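Local coordinates for protein AAR187Cp (Eremothecium gossypii, PDB 3ZIL) that probably regulates sister chromatid cohesion and chromosome segregation by acting on cohesin, as a Wapl-family protein called Wpl1, at residues A[277-282]-A[320-325]. Residues are numbered along the deposited sequence; the frame is centred on the assembly and turned at random.
Sequences LLILQL and SFVLQL
Two near-parallel helices of the all-helical Wap1 domain, 272-289 and 321-336, pack here through Ile279, Leu282, Val322 and Leu325. The axes of the two short segments run at 25° and come within 9.8 Å. Ile279 and Val322 stand at the nearest backbone approach. The Ile279 side chain crosses that of Val322 at about a right angle, and Ile279 CG1 lies 3.7 Å from Val322 CG2. Ile279 CG1 is anti to its own carbonyl carbon (chi1 -73°), and CD1 continues from it to meet Phe321 CD2 at 3.8 Å. The ring receives this methyl at its edge, near its plane. Ile279 CG2 also sits at the edge of the Phe321 ring, in its plane, and lies 4.0 Å from Leu325 CD2. An alanine in place of Ile279 would probably open a gap between Val322 CG2, the Phe321 ring edge and Leu325 CD2. One turn on, Leu282 uses two parts of its side chain. Leu282 CB meets Leu325 CG at 3.7 Å, and Leu282 CD1 reaches Val322 CG1 at 3.8 Å. Leu278 adds its CB against the same Val322 CG1, at 3.9 Å. Val322 CG1 is touched by Leu278, Ile279 and Leu282. All six touching residues are buried, and the contact between the segments is apolar. Ser320 caps the start of the second helix, its OG taking a weak bond from Leu323 N. On the far side of the first helix, helix 225-235 covers Leu277 and Leu280. Ile279, Phe321 and Leu325 also pack against a bound peptide. The two packed helices are separated in the chain by the short helices 293-296, 299-302 and 304-313. Their near-parallel packing is consistent with an all-helical, repeat-type fold, as the family's place in the TPR clan suggests.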
loop_
_atom_site.group_PDB
_atom_site.type_symbol
_atom_site.label_atom_id
_atom_site.label_comp_id
_atom_site.label_asym_id
_atom_site.label_seq_id
_atom_site.Cartn_x
_atom_site.Cartn_y
_atom_site.Cartn_z
ATOM N N LEU A 277 13.147 -0.885 8.544
ATOM C CA LEU A 277 12.872 -2.238 8.167
ATOM C C LEU A 277 12.789 -3.180 9.378
ATOM O O LEU A 277 11.912 -4.050 9.442
ATOM C CB LEU A 277 14.011 -2.752 7.297
ATOM C CG LEU A 277 13.915 -4.259 6.981
ATOM C CD1 LEU A 277 12.816 -4.440 5.911
ATOM C CD2 LEU A 277 15.218 -4.952 6.531
ATOM N N LEU A 278 13.752 -3.076 10.294
ATOM C CA LEU A 278 13.687 -3.937 11.422
ATOM C C LEU A 278 12.485 -3.558 12.253
ATOM O O LEU A 278 11.816 -4.448 12.802
ATOM C CB LEU A 278 14.935 -3.793 12.308
ATOM C CG LEU A 278 16.187 -4.483 11.836
ATOM C CD1 LEU A 278 17.268 -3.994 12.799
ATOM C CD2 LEU A 278 16.077 -6.011 11.925
ATOM N N ILE A 279 12.229 -2.241 12.403
ATOM C CA ILE A 279 11.062 -1.847 13.221
ATOM C C ILE A 279 9.778 -2.422 12.598
ATOM O O ILE A 279 8.888 -2.940 13.283
ATOM C CB ILE A 279 10.949 -0.307 13.348
ATOM C CG1 ILE A 279 12.065 0.266 14.309
ATOM C CG2 ILE A 279 9.526 0.077 13.832
ATOM C CD1 ILE A 279 12.220 1.805 14.252
ATOM N N LEU A 280 9.629 -2.298 11.277
ATOM C CA LEU A 280 8.408 -2.808 10.657
ATOM C C LEU A 280 8.305 -4.398 10.722
ATOM O O LEU A 280 7.211 -4.949 11.023
ATOM C CB LEU A 280 8.299 -2.309 9.168
ATOM C CG LEU A 280 8.095 -0.819 8.992
ATOM C CD1 LEU A 280 8.338 -0.454 7.520
ATOM C CD2 LEU A 280 6.657 -0.454 9.393
ATOM N N GLN A 281 9.414 -5.127 10.450
ATOM C CA GLN A 281 9.367 -6.562 10.666
ATOM C C GLN A 281 9.055 -6.960 12.122
ATOM O O GLN A 281 8.291 -7.897 12.357
ATOM C CB GLN A 281 10.691 -7.226 10.242
ATOM C CG GLN A 281 11.070 -6.914 8.793
ATOM C CD GLN A 281 12.356 -7.636 8.289
ATOM O OE1 GLN A 281 13.262 -7.940 9.042
ATOM N NE2 GLN A 281 12.387 -7.919 7.002
ATOM N N LEU A 282 9.634 -6.244 13.104
ATOM C CA LEU A 282 9.304 -6.548 14.515
ATOM C C LEU A 282 7.836 -6.173 14.839
ATOM O O LEU A 282 7.169 -6.890 15.525
ATOM C CB LEU A 282 10.261 -5.817 15.478
ATOM C CG LEU A 282 11.674 -6.425 15.472
ATOM C CD1 LEU A 282 12.774 -5.446 15.919
ATOM C CD2 LEU A 282 11.762 -7.727 16.305
ATOM N N SER A 320 17.643 1.880 22.383
ATOM C CA SER A 320 16.858 2.442 21.273
ATOM C C SER A 320 15.520 1.722 21.163
ATOM O O SER A 320 15.346 0.565 21.635
ATOM C CB SER A 320 17.607 2.179 19.984
ATOM O OG SER A 320 17.874 0.767 19.937
ATOM N N PHE A 321 14.579 2.385 20.515
ATOM C CA PHE A 321 13.269 1.808 20.248
ATOM C C PHE A 321 13.413 0.406 19.600
ATOM O O PHE A 321 12.790 -0.549 20.031
ATOM C CB PHE A 321 12.506 2.740 19.324
ATOM C CG PHE A 321 11.109 2.280 19.028
ATOM C CD1 PHE A 321 10.125 2.349 20.009
ATOM C CD2 PHE A 321 10.779 1.796 17.783
ATOM C CE1 PHE A 321 8.840 1.955 19.747
ATOM C CE2 PHE A 321 9.472 1.427 17.502
ATOM C CZ PHE A 321 8.514 1.504 18.483
ATOM N N VAL A 322 14.279 0.262 18.604
ATOM C CA VAL A 322 14.392 -1.057 17.974
ATOM C C VAL A 322 14.784 -2.185 18.928
ATOM O O VAL A 322 14.207 -3.254 18.864
ATOM C CB VAL A 322 15.283 -1.142 16.710
ATOM C CG1 VAL A 322 14.654 -2.128 15.771
ATOM C CG2 VAL A 322 15.400 0.164 15.990
ATOM N N LEU A 323 15.780 -1.943 19.799
ATOM C CA LEU A 323 16.126 -2.934 20.781
ATOM C C LEU A 323 14.994 -3.211 21.758
ATOM O O LEU A 323 14.783 -4.356 22.123
ATOM C CB LEU A 323 17.417 -2.561 21.534
ATOM C CG LEU A 323 17.836 -3.635 22.540
ATOM C CD1 LEU A 323 17.820 -5.042 21.952
ATOM C CD2 LEU A 323 19.209 -3.305 23.110
ATOM N N GLN A 324 14.278 -2.183 22.189
ATOM C CA GLN A 324 13.122 -2.384 23.074
ATOM C C GLN A 324 12.048 -3.240 22.462
ATOM O O GLN A 324 11.474 -4.121 23.112
ATOM C CB GLN A 324 12.545 -1.022 23.442
ATOM C CG GLN A 324 13.475 -0.369 24.477
ATOM C CD GLN A 324 13.174 1.095 24.631
ATOM O OE1 GLN A 324 12.820 1.769 23.647
ATOM N NE2 GLN A 324 13.298 1.612 25.855
ATOM N N LEU A 325 11.794 -2.977 21.183
ATOM C CA LEU A 325 10.808 -3.721 20.444
ATOM C C LEU A 325 11.310 -5.182 20.305
ATOM O O LEU A 325 10.558 -6.149 20.467
ATOM C CB LEU A 325 10.691 -2.992 19.065
ATOM C CG LEU A 325 9.526 -3.407 18.157
ATOM C CD1 LEU A 325 8.211 -3.585 18.940
ATOM C CD2 LEU A 325 9.416 -2.427 16.971
#